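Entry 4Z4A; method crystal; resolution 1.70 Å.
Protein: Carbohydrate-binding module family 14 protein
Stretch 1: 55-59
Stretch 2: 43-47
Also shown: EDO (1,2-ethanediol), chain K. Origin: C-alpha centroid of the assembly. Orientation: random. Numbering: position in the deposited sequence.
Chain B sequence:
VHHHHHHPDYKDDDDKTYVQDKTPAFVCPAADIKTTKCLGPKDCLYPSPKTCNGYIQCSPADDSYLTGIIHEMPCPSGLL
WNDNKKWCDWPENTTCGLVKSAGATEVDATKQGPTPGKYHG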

# COMPACT_ATOMS: atom_id res chain seq x y z
N TYR B 55 -4.76 9.77 -1.23
CA TYR B 55 -4.41 9.23 -2.55
C TYR B 55 -5.48 8.25 -2.98
O TYR B 55 -6.49 8.05 -2.28
CB TYR B 55 -3.02 8.54 -2.51
CG TYR B 55 -2.96 7.39 -1.51
CD1 TYR B 55 -2.81 7.64 -0.13
CD2 TYR B 55 -3.02 6.06 -1.94
CE1 TYR B 55 -2.77 6.60 0.77
CE2 TYR B 55 -2.97 5.02 -1.04
CZ TYR B 55 -2.82 5.28 0.31
OH TYR B 55 -2.76 4.24 1.22
N ILE B 56 -5.32 7.72 -4.18
CA ILE B 56 -6.21 6.75 -4.74
C ILE B 56 -5.43 5.45 -4.98
O ILE B 56 -4.33 5.48 -5.57
CB ILE B 56 -6.79 7.23 -6.06
CG1 ILE B 56 -7.74 8.43 -5.81
CG2 ILE B 56 -7.53 6.08 -6.77
CD1 ILE B 56 -8.23 9.06 -7.10
N GLN B 57 -5.98 4.35 -4.47
CA GLN B 57 -5.48 3.02 -4.84
C GLN B 57 -6.54 2.33 -5.64
O GLN B 57 -7.73 2.30 -5.22
CB GLN B 57 -5.15 2.20 -3.62
CG GLN B 57 -4.60 0.81 -3.93
CD GLN B 57 -3.90 0.21 -2.73
OE1 GLN B 57 -3.81 0.83 -1.68
NE2 GLN B 57 -3.39 -0.99 -2.88
N CYS B 58 -6.14 1.77 -6.78
CA CYS B 58 -6.99 0.90 -7.59
C CYS B 58 -6.71 -0.55 -7.26
O CYS B 58 -5.57 -0.99 -7.24
CB CYS B 58 -6.81 1.17 -9.07
SG CYS B 58 -7.65 2.69 -9.53
N SER B 59 -7.75 -1.29 -6.92
CA SER B 59 -7.62 -2.71 -6.66
C SER B 59 -8.20 -3.48 -7.84
O SER B 59 -9.27 -3.15 -8.32
CB SER B 59 -8.37 -3.12 -5.38
OG SER B 59 -7.70 -2.66 -4.21
C1 EDO K . 2.27 1.00 -13.16
O1 EDO K . 3.23 0.94 -12.12
C2 EDO K . 0.93 0.58 -12.59
O2 EDO K . 0.38 1.53 -11.70
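Stretch 2, residues 43-47: DCLYP

Residues 45-47 form a strand that runs antiparallel to strand 55-59, with 151° between their N-to-C directions and a closest axis approach of 4.7 Å. The register pairs Ile56 with Tyr46 (CA to CA 5.1 Å) and Gln57 with Leu45 (CA to CA 4.7 Å). Ile56 and Tyr46 are the hydrogen-bonded pair: Tyr46 N donates to Ile56 O at 2.8 Å, and Ile56 N returns to Tyr46 O at 2.9 Å, nearly straight at 176°. Two residues along, Cys58 N donates to Cys44 O at 2.9 Å. Cys44 lies before the strand, at phi/psi 65/32, a left-handed conformation unusual for a residue with a side chain, yet its carbonyl still meets the ladder. Between these bonds, the non-hydrogen-bonded pair brings Gln57 CA within 3.4 Å of Cys44 O and Leu45 CA within 3.5 Å of Ile56 O, both CA-H...O contacts.

Alternation then sorts the side chains. Ile56 and Tyr46 share one face, where Ile56 CG2 lies 4.3 Å from Tyr46 CD1 and Cys58 SG approaches Tyr46 CE1 obliquely at 3.7 Å. Gln57 and Leu45 share the other; Leu45, m then t, brings CD2 to 3.7 Å from Gln57 CB and 3.9 Å from Tyr55 CE2, so one methyl packs against both neighbours.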

# COMPACT_ATOMS: atom_id res chain seq x y z
N ASP B 43 2.48 -0.18 -7.60
CA ASP B 43 1.55 -0.19 -8.70
C ASP B 43 0.16 0.29 -8.30
O ASP B 43 -0.27 0.01 -7.18
CB ASP B 43 1.43 -1.60 -9.25
CG ASP B 43 2.68 -2.10 -9.93
OD1 ASP B 43 3.45 -1.29 -10.52
OD2 ASP B 43 2.82 -3.33 -9.98
N CYS B 44 -0.53 0.95 -9.24
CA CYS B 44 -1.96 1.23 -9.10
C CYS B 44 -2.22 2.19 -7.93
O CYS B 44 -3.27 2.18 -7.29
CB CYS B 44 -2.73 -0.08 -8.94
SG CYS B 44 -2.45 -1.22 -10.32
N LEU B 45 -1.24 3.07 -7.71
CA LEU B 45 -1.37 4.18 -6.78
C LEU B 45 -1.29 5.50 -7.52
O LEU B 45 -0.39 5.69 -8.36
CB LEU B 45 -0.27 4.12 -5.70
CG LEU B 45 -0.25 2.90 -4.78
CD1 LEU B 45 0.96 2.90 -3.87
CD2 LEU B 45 -1.51 2.88 -3.97
N TYR B 46 -2.17 6.43 -7.15
CA TYR B 46 -2.34 7.68 -7.89
C TYR B 46 -2.62 8.82 -6.92
O TYR B 46 -3.14 8.59 -5.85
CB TYR B 46 -3.55 7.55 -8.84
CG TYR B 46 -3.56 6.30 -9.69
CD1 TYR B 46 -4.15 5.11 -9.21
CD2 TYR B 46 -2.97 6.25 -10.95
CE1 TYR B 46 -4.16 3.96 -9.97
CE2 TYR B 46 -2.96 5.10 -11.69
CZ TYR B 46 -3.57 3.95 -11.20
OH TYR B 46 -3.55 2.77 -11.92
N PRO B 47 -2.30 10.05 -7.31
CA PRO B 47 -2.73 11.21 -6.56
C PRO B 47 -4.25 11.30 -6.59
O PRO B 47 -4.87 10.78 -7.53
CB PRO B 47 -2.11 12.39 -7.31
CG PRO B 47 -1.48 11.86 -8.53
CD PRO B 47 -1.54 10.38 -8.52